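Replicative DNA helicase (Mycobacterium chimaera, PDB 6RIY) is the MchDnaB-1 intein, which probably excises itself by protein splicing from a replicative helicase that uses ATP hydrolysis to unwind DNA. Local coordinates at residues A1-T6 / A118-R123; K32-V37 / E126-A131; Q66-G71 / D84-A89. All blocks are in the same frame, centred on the assembly; numbering follows the deposited sequence.

Contact 1 of 3, residues A1-T6 / A118-R123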
loop_
_atom_site.group_PDB
_atom_site.type_symbol
_atom_site.label_atom_id
_atom_site.label_comp_id
_atom_site.label_asym_id
_atom_site.label_seq_id
_atom_site.Cartn_x
_atom_site.Cartn_y
_atom_site.Cartn_z
ATOM N N ALA A 1 5.938 -1.370 -4.357
ATOM C CA ALA A 1 5.892 -2.759 -3.899
ATOM C C ALA A 1 5.731 -2.837 -2.389
ATOM O O ALA A 1 6.341 -2.053 -1.669
ATOM C CB ALA A 1 7.142 -3.488 -4.313
ATOM N N LEU A 2 4.916 -3.795 -1.936
ATOM C CA LEU A 2 4.662 -4.055 -0.525
ATOM C C LEU A 2 5.242 -5.405 -0.117
ATOM O O LEU A 2 5.345 -6.334 -0.919
ATOM C CB LEU A 2 3.157 -4.040 -0.186
ATOM C CG LEU A 2 2.403 -2.735 -0.512
ATOM C CD1 LEU A 2 0.976 -2.729 0.071
ATOM C CD2 LEU A 2 3.161 -1.522 -0.016
ATOM N N ALA A 3 5.605 -5.506 1.157
ATOM C CA ALA A 3 6.101 -6.770 1.696
ATOM C C ALA A 3 5.095 -7.889 1.461
ATOM O O ALA A 3 3.881 -7.678 1.527
ATOM C CB ALA A 3 6.370 -6.623 3.196
ATOM N N LEU A 4 5.610 -9.096 1.196
ATOM C CA LEU A 4 4.742 -10.243 0.933
ATOM C C LEU A 4 3.769 -10.513 2.065
ATOM O O LEU A 4 2.698 -11.083 1.828
ATOM C CB LEU A 4 5.572 -11.499 0.710
ATOM C CG LEU A 4 6.655 -11.485 -0.371
ATOM C CD1 LEU A 4 7.140 -12.918 -0.618
ATOM C CD2 LEU A 4 6.097 -10.872 -1.635
ATOM N N TYR A 5 4.144 -10.190 3.299
ATOM C CA TYR A 5 3.304 -10.510 4.444
ATOM C C TYR A 5 2.248 -9.454 4.704
ATOM O O TYR A 5 1.517 -9.572 5.698
ATOM C CB TYR A 5 4.145 -10.725 5.710
ATOM C CG TYR A 5 5.134 -9.616 6.057
ATOM C CD1 TYR A 5 4.702 -8.325 6.327
ATOM C CD2 TYR A 5 6.492 -9.883 6.160
ATOM C CE1 TYR A 5 5.593 -7.324 6.652
ATOM C CE2 TYR A 5 7.395 -8.887 6.490
ATOM C CZ TYR A 5 6.938 -7.610 6.729
ATOM O OH TYR A 5 7.825 -6.617 7.064
ATOM N N THR A 6 2.155 -8.442 3.847
ATOM C CA THR A 6 1.183 -7.374 4.051
ATOM C C THR A 6 -0.217 -7.934 3.869
ATOM O O THR A 6 -0.512 -8.489 2.805
ATOM C CB THR A 6 1.379 -6.220 3.074
ATOM O OG1 THR A 6 2.732 -5.743 3.117
ATOM C CG2 THR A 6 0.427 -5.071 3.448
ATOM N N ALA A 118 15.385 -3.275 7.443
ATOM C CA ALA A 118 15.998 -4.339 6.660
ATOM C C ALA A 118 15.131 -4.710 5.461
ATOM O O ALA A 118 13.901 -4.707 5.535
ATOM C CB ALA A 118 16.229 -5.571 7.532
ATOM N N SER A 119 15.785 -5.051 4.356
ATOM C CA SER A 119 15.071 -5.493 3.163
ATOM C C SER A 119 14.272 -6.771 3.418
ATOM O O SER A 119 14.772 -7.725 4.015
ATOM C CB SER A 119 16.067 -5.740 2.024
ATOM O OG SER A 119 15.399 -6.104 0.826
ATOM N N VAL A 120 13.037 -6.796 2.930
ATOM C CA VAL A 120 12.254 -8.031 2.873
ATOM C C VAL A 120 11.746 -8.196 1.449
ATOM O O VAL A 120 11.674 -7.217 0.687
ATOM C CB VAL A 120 11.076 -8.014 3.878
ATOM C CG1 VAL A 120 11.590 -7.897 5.305
ATOM C CG2 VAL A 120 10.106 -6.904 3.541
ATOM N N PRO A 121 11.374 -9.418 1.060
ATOM C CA PRO A 121 10.791 -9.626 -0.275
ATOM C C PRO A 121 9.527 -8.797 -0.462
ATOM O O PRO A 121 8.719 -8.655 0.458
ATOM C CB PRO A 121 10.481 -11.129 -0.292
ATOM C CG PRO A 121 11.434 -11.729 0.729
ATOM C CD PRO A 121 11.525 -10.687 1.803
ATOM N N VAL A 122 9.345 -8.257 -1.673
ATOM C CA VAL A 122 8.201 -7.391 -1.975
ATOM C C VAL A 122 7.636 -7.757 -3.342
ATOM O O VAL A 122 8.274 -8.446 -4.137
ATOM C CB VAL A 122 8.559 -5.880 -1.922
ATOM C CG1 VAL A 122 9.039 -5.497 -0.541
ATOM C CG2 VAL A 122 9.595 -5.492 -3.003
ATOM N N ARG A 123 6.417 -7.279 -3.610
ATOM C CA ARG A 123 5.751 -7.441 -4.902
ATOM C C ARG A 123 4.924 -6.201 -5.215
ATOM O O ARG A 123 4.400 -5.557 -4.305
ATOM C CB ARG A 123 4.779 -8.628 -4.921
ATOM C CG ARG A 123 5.361 -10.011 -4.931
ATOM C CD ARG A 123 4.214 -11.035 -4.909
ATOM N NE ARG A 123 3.636 -11.243 -6.235
ATOM C CZ ARG A 123 2.435 -11.766 -6.459
ATOM N NH1 ARG A 123 1.653 -12.116 -5.443
ATOM N NH2 ARG A 123 2.011 -11.927 -7.701
#
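The amino-terminal strand of the Hedgehog/intein (Hint) fold is paired here with strand 122-127. Leu2 and Arg123 form an antiparallel hydrogen-bonded pair: Leu2 N donates to Arg123 O at 3.0 Å (N-H...O 153°), and Arg123 N returns a bond to Leu2 O at 3.0 Å. Ala3 and Val122, the next pair, are non-hydrogen-bonded. Beyond them Leu4 N gives a longer bond, 3.2 Å, to Pro121 O as the chain enters the type I turn Ala3-Thr6. That turn is closed by Ala3 O, which accepts from both Thr6 N and Thr6 OG1, the hydroxyl lying on an in-plane lone pair. Leu4 crosses its two partners at about a right angle. Its CD1 meets Pro121 CB, while CD2 lies 3.5 Å from Arg123 CG, over the aliphatic part of a chain bent at chi3 (81°); the guanidinium goes on to Val20 O and Thr40 O. Packing is tightest at the terminus, where Ala1 CB and Val122 CG2 stand 3.4 Å apart. Ala1 N is held by His65 ND1 and Asp62 OD1, probably beside the splice junction. Strand 58-62 receives Leu2 and Val120, and strand 133-136 also touches Leu2.

Contact 2 of 3, residues K32-V37 / E126-A131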
loop_
_atom_site.group_PDB
_atom_site.type_symbol
_atom_site.label_atom_id
_atom_site.label_comp_id
_atom_site.label_asym_id
_atom_site.label_seq_id
_atom_site.Cartn_x
_atom_site.Cartn_y
_atom_site.Cartn_z
ATOM N N LYS A 32 -14.854 -0.449 -2.658
ATOM C CA LYS A 32 -15.474 -1.387 -3.575
ATOM C C LYS A 32 -14.425 -2.300 -4.193
ATOM O O LYS A 32 -13.234 -1.973 -4.220
ATOM C CB LYS A 32 -16.220 -0.633 -4.675
ATOM C CG LYS A 32 -17.418 0.160 -4.174
ATOM C CD LYS A 32 -18.044 0.972 -5.303
ATOM C CE LYS A 32 -19.310 1.689 -4.851
ATOM N NZ LYS A 32 -20.464 0.757 -4.698
ATOM N N PRO A 33 -14.838 -3.463 -4.697
ATOM C CA PRO A 33 -13.868 -4.386 -5.303
ATOM C C PRO A 33 -13.163 -3.765 -6.503
ATOM O O PRO A 33 -13.729 -2.947 -7.235
ATOM C CB PRO A 33 -14.735 -5.585 -5.722
ATOM C CG PRO A 33 -15.931 -5.519 -4.837
ATOM C CD PRO A 33 -16.192 -4.046 -4.623
ATOM N N THR A 34 -11.901 -4.160 -6.693
ATOM C CA THR A 34 -11.127 -3.791 -7.871
ATOM C C THR A 34 -10.281 -4.992 -8.278
ATOM O O THR A 34 -9.775 -5.724 -7.426
ATOM C CB THR A 34 -10.256 -2.540 -7.612
ATOM O OG1 THR A 34 -9.693 -2.070 -8.843
ATOM C CG2 THR A 34 -9.137 -2.825 -6.618
ATOM N N ARG A 35 -10.167 -5.222 -9.582
ATOM C CA ARG A 35 -9.534 -6.438 -10.084
ATOM C C ARG A 35 -8.038 -6.221 -10.275
ATOM O O ARG A 35 -7.598 -5.154 -10.702
ATOM C CB ARG A 35 -10.183 -6.864 -11.404
ATOM C CG ARG A 35 -9.697 -8.172 -11.998
ATOM C CD ARG A 35 -10.361 -8.384 -13.351
ATOM N NE ARG A 35 -10.053 -9.681 -13.948
ATOM C CZ ARG A 35 -8.940 -9.948 -14.625
ATOM N NH1 ARG A 35 -8.012 -9.009 -14.782
ATOM N NH2 ARG A 35 -8.749 -11.155 -15.139
ATOM N N VAL A 36 -7.259 -7.247 -9.964
ATOM C CA VAL A 36 -5.821 -7.197 -10.184
ATOM C C VAL A 36 -5.568 -7.494 -11.654
ATOM O O VAL A 36 -5.993 -8.535 -12.166
ATOM C CB VAL A 36 -5.102 -8.193 -9.261
ATOM C CG1 VAL A 36 -3.608 -8.249 -9.547
ATOM C CG2 VAL A 36 -5.366 -7.801 -7.796
ATOM N N VAL A 37 -4.924 -6.559 -12.353
ATOM C CA VAL A 37 -4.656 -6.747 -13.771
ATOM C C VAL A 37 -3.230 -7.223 -14.024
ATOM O O VAL A 37 -2.952 -7.755 -15.112
ATOM C CB VAL A 37 -4.946 -5.462 -14.577
ATOM C CG1 VAL A 37 -6.428 -5.127 -14.525
ATOM C CG2 VAL A 37 -4.130 -4.303 -14.056
ATOM N N GLU A 126 -0.887 -4.256 -10.211
ATOM C CA GLU A 126 -1.639 -3.211 -10.887
ATOM C C GLU A 126 -3.120 -3.552 -10.795
ATOM O O GLU A 126 -3.497 -4.722 -10.860
ATOM C CB GLU A 126 -1.197 -3.061 -12.340
ATOM C CG GLU A 126 0.313 -2.914 -12.492
ATOM C CD GLU A 126 0.751 -2.615 -13.912
ATOM O OE1 GLU A 126 0.094 -1.789 -14.581
ATOM O OE2 GLU A 126 1.759 -3.204 -14.362
ATOM N N VAL A 127 -3.965 -2.536 -10.637
ATOM C CA VAL A 127 -5.391 -2.766 -10.447
ATOM C C VAL A 127 -6.176 -1.975 -11.484
ATOM O O VAL A 127 -5.659 -1.062 -12.127
ATOM C CB VAL A 127 -5.846 -2.408 -9.019
ATOM C CG1 VAL A 127 -5.214 -3.394 -8.021
ATOM C CG2 VAL A 127 -5.449 -0.982 -8.695
ATOM N N ASP A 128 -7.444 -2.352 -11.656
ATOM C CA ASP A 128 -8.220 -1.888 -12.799
ATOM C C ASP A 128 -9.055 -0.647 -12.495
ATOM O O ASP A 128 -10.010 -0.360 -13.220
ATOM C CB ASP A 128 -9.099 -3.019 -13.337
ATOM C CG ASP A 128 -10.335 -3.272 -12.496
ATOM O OD1 ASP A 128 -10.397 -2.830 -11.328
ATOM O OD2 ASP A 128 -11.256 -3.927 -13.022
ATOM N N ASN A 129 -8.712 0.089 -11.484
ATOM C CA ASN A 129 -9.448 1.332 -11.335
ATOM C C ASN A 129 -8.569 2.509 -11.752
ATOM O O ASN A 129 -7.343 2.457 -11.608
ATOM C CB ASN A 129 -9.950 1.522 -9.896
ATOM C CG ASN A 129 -8.831 1.613 -8.892
ATOM O OD1 ASN A 129 -8.298 2.694 -8.639
ATOM N ND2 ASN A 129 -8.494 0.485 -8.278
ATOM N N PRO A 130 -9.165 3.573 -12.290
ATOM C CA PRO A 130 -8.350 4.654 -12.865
ATOM C C PRO A 130 -7.497 5.387 -11.844
ATOM O O PRO A 130 -6.458 5.951 -12.215
ATOM C CB PRO A 130 -9.396 5.575 -13.515
ATOM C CG PRO A 130 -10.686 5.234 -12.873
ATOM C CD PRO A 130 -10.599 3.763 -12.561
ATOM N N ALA A 131 -7.897 5.405 -10.570
ATOM C CA ALA A 131 -7.062 6.054 -9.565
ATOM C C ALA A 131 -5.798 5.261 -9.239
ATOM O O ALA A 131 -4.924 5.796 -8.548
ATOM C CB ALA A 131 -7.866 6.285 -8.281
HETATM O O HOH W 1 -12.714 -0.810 -9.714
HETATM O O HOH W 2 -12.871 -4.163 -11.003
#
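Chi1 of -170° sets Thr34 OG1 anti to its backbone N, and the crowded positions taken by the CG atoms of Asp128 (77°) and Asn129 (62°) turn both polar ends onto that hydroxyl. Thr34 OG1 donates to Asp128 OD1 at 2.7 Å, nearly along the C-O axis of the acceptor. It also accepts from Asn129 ND2 at 2.9 Å, in an almost straight bond lying in the amide plane; ND2 has a second acceptor in Leu133 O. Asp128 OD1 is gripped again by Arg35 N, 3.0 Å away and approaching from above the carboxylate plane, so two donors fix its rotation. Water 2 donates to Asp128 OD2 at 2.6 Å. The Arg35 side chain runs extended, leaving NE 6.0 Å from Asp128 OD2, which is not a salt bridge. Farther along, Val36 and Val127 make an antiparallel non-hydrogen-bonded pair, followed by Val37 N donating to Glu126 O at 2.8 Å. Asp128 N to Arg35 O is a weak bond. The contact thus lies where strand 122-127 gives way to a loop: strand 33-39 runs between it and strand 25-27, whose Leu26 packs on Val36, while Val127 and Glu126 touch the C-terminal Ala145 and Ala146 of this engineered construct.

Contact 3 of 3, residues Q66-G71 / D84-A89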
loop_
_atom_site.group_PDB
_atom_site.type_symbol
_atom_site.label_atom_id
_atom_site.label_comp_id
_atom_site.label_asym_id
_atom_site.label_seq_id
_atom_site.Cartn_x
_atom_site.Cartn_y
_atom_site.Cartn_z
ATOM N N GLN A 66 4.458 4.398 -3.761
ATOM C CA GLN A 66 3.800 5.703 -3.768
ATOM C C GLN A 66 2.553 5.724 -2.894
ATOM O O GLN A 66 1.818 4.736 -2.816
ATOM C CB GLN A 66 3.437 6.105 -5.198
ATOM C CG GLN A 66 4.653 6.252 -6.084
ATOM C CD GLN A 66 4.295 6.498 -7.532
ATOM O OE1 GLN A 66 3.193 6.931 -7.842
ATOM N NE2 GLN A 66 5.231 6.211 -8.430
ATOM N N TRP A 67 2.323 6.866 -2.237
ATOM C CA TRP A 67 1.245 7.026 -1.267
ATOM C C TRP A 67 0.495 8.313 -1.588
ATOM O O TRP A 67 1.130 9.358 -1.794
ATOM C CB TRP A 67 1.793 7.098 0.162
ATOM C CG TRP A 67 2.582 5.882 0.553
ATOM C CD1 TRP A 67 3.915 5.675 0.357
ATOM C CD2 TRP A 67 2.077 4.705 1.191
ATOM N NE1 TRP A 67 4.275 4.437 0.840
ATOM C CE2 TRP A 67 3.164 3.822 1.354
ATOM C CE3 TRP A 67 0.812 4.313 1.646
ATOM C CZ2 TRP A 67 3.027 2.572 1.956
ATOM C CZ3 TRP A 67 0.677 3.065 2.235
ATOM C CH2 TRP A 67 1.779 2.209 2.378
ATOM N N PRO A 68 -0.829 8.293 -1.612
ATOM C CA PRO A 68 -1.591 9.527 -1.872
ATOM C C PRO A 68 -1.728 10.361 -0.606
ATOM O O PRO A 68 -2.412 9.960 0.337
ATOM C CB PRO A 68 -2.950 8.995 -2.345
ATOM C CG PRO A 68 -3.111 7.704 -1.577
ATOM C CD PRO A 68 -1.702 7.117 -1.442
ATOM N N THR A 69 -1.104 11.541 -0.591
ATOM C CA THR A 69 -1.270 12.461 0.534
ATOM C C THR A 69 -1.976 13.732 0.090
ATOM O O THR A 69 -2.104 14.026 -1.097
ATOM C CB THR A 69 0.066 12.830 1.195
ATOM O OG1 THR A 69 0.696 13.898 0.470
ATOM C CG2 THR A 69 0.979 11.627 1.264
ATOM N N SER A 70 -2.428 14.511 1.073
ATOM C CA SER A 70 -3.146 15.736 0.747
ATOM C C SER A 70 -2.278 16.770 0.042
ATOM O O SER A 70 -2.822 17.671 -0.599
ATOM C CB SER A 70 -3.740 16.357 2.015
ATOM O OG SER A 70 -2.703 16.698 2.916
ATOM N N GLY A 71 -0.957 16.682 0.157
ATOM C CA GLY A 71 -0.064 17.592 -0.529
ATOM C C GLY A 71 0.545 17.033 -1.796
ATOM O O GLY A 71 1.268 17.752 -2.499
ATOM N N ASP A 84 2.127 14.760 6.923
ATOM C CA ASP A 84 1.487 14.072 5.805
ATOM C C ASP A 84 0.244 13.315 6.268
ATOM O O ASP A 84 0.281 12.617 7.286
ATOM C CB ASP A 84 2.475 13.118 5.126
ATOM C CG ASP A 84 3.485 13.847 4.250
ATOM O OD1 ASP A 84 3.136 14.898 3.676
ATOM O OD2 ASP A 84 4.634 13.368 4.129
ATOM N N ARG A 85 -0.862 13.488 5.539
ATOM C CA ARG A 85 -2.101 12.746 5.751
ATOM C C ARG A 85 -2.514 12.064 4.454
ATOM O O ARG A 85 -2.476 12.680 3.384
ATOM C CB ARG A 85 -3.257 13.649 6.196
ATOM C CG ARG A 85 -3.191 14.151 7.621
ATOM C CD ARG A 85 -4.465 14.917 7.969
ATOM N NE ARG A 85 -4.334 15.649 9.221
ATOM C CZ ARG A 85 -4.563 15.126 10.420
ATOM N NH1 ARG A 85 -4.934 13.855 10.533
ATOM N NH2 ARG A 85 -4.420 15.875 11.507
ATOM N N ILE A 86 -2.949 10.812 4.567
ATOM C CA ILE A 86 -3.460 10.054 3.426
ATOM C C ILE A 86 -4.884 10.512 3.124
ATOM O O ILE A 86 -5.763 10.467 3.994
ATOM C CB ILE A 86 -3.421 8.546 3.705
ATOM C CG1 ILE A 86 -1.990 8.072 3.999
ATOM C CG2 ILE A 86 -4.046 7.792 2.549
ATOM C CD1 ILE A 86 -1.055 8.075 2.783
ATOM N N VAL A 87 -5.126 10.928 1.880
ATOM C CA VAL A 87 -6.387 11.554 1.496
ATOM C C VAL A 87 -6.869 10.949 0.183
ATOM O O VAL A 87 -6.079 10.777 -0.754
ATOM C CB VAL A 87 -6.232 13.087 1.371
ATOM C CG1 VAL A 87 -7.221 13.654 0.363
ATOM C CG2 VAL A 87 -6.401 13.757 2.739
ATOM N N VAL A 88 -8.171 10.644 0.108
ATOM C CA VAL A 88 -8.769 10.015 -1.063
ATOM C C VAL A 88 -10.011 10.778 -1.497
ATOM O O VAL A 88 -10.564 11.591 -0.757
ATOM C CB VAL A 88 -9.140 8.543 -0.815
ATOM C CG1 VAL A 88 -7.901 7.712 -0.791
ATOM C CG2 VAL A 88 -9.930 8.414 0.483
ATOM N N ALA A 89 -10.446 10.477 -2.720
ATOM C CA ALA A 89 -11.727 10.912 -3.269
ATOM C C ALA A 89 -11.897 12.424 -3.230
ATOM O O ALA A 89 -12.971 12.941 -3.543
ATOM C CB ALA A 89 -12.876 10.232 -2.530
HETATM O O HOH W 3 2.757 15.937 1.023
HETATM O O HOH W 4 -0.567 15.464 3.519
#
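Strands 66-69 and 85-87 cross almost perpendicularly, at 85° with their axes 4.7 Å apart at closest approach, and their backbones are bridged just once, at Thr69 and Ile86. In the all-beta Hint fold this joins the hairpin of strands 66-69 and 72-75 to the edge strand of the sheet that also holds strand 107-117. Two bonds flank the bridge. Val87 N reaches Pro68 O at a rather long 3.3 Å, from above the carbonyl plane, whereas Ser70 N meets Arg85 O at 2.9 Å and nearly along the C=O axis (172°). Ile86 carries the apolar part. Although its CB points away overall, while still touching the hairpin, chi2 of -71° folds the chain back, so that CD1 comes within 4.0 Å of Trp67 CB, while CG2 lies 4.2 Å from Pro68 CG. The indole beyond is buried: its NE1 bonds to Ser76 OG, and its ring meets His65 edge-to-face. At the other end of the contact the chemistry is polar. Thr69 OG1 accepts from Gly71 N, making an ST turn, and has a further partner in Gly72 O. Water 3 donates both to Thr69 OG1, at 3.0 Å, and to Asp84 OD1, at 2.9 Å, linking two side chains that do not bond directly. Asp84 is also salt-bridged to Arg80, which probably balances its buried charge. Water 4 makes a second water-mediated link between the segments, accepting from Arg85 N at 2.8 Å while hydrogen-bonded to Ser70 OG.

Overall arrangement
Contacts 1 and 2 use the two ends of one strand, 122-127, their centres about 20 Å apart, and along the chain their segments alternate, so the two contacts cross rather than nest. Contact 3 is nested within the loops both close, and lies on the other side of the chain's centre from contact 1. It is the buried one; the other two are only partly so. Short antiparallel pairing with apolar packing dominates at 1-6/118-123. Where the same strand ends, at 32-37/126-131, side-chain oxygens and an amide join the remaining backbone bonds. The crossing at 66-71/84-89 has a single bridge, supplemented by an isoleucine on one side and water-mediated links on the other.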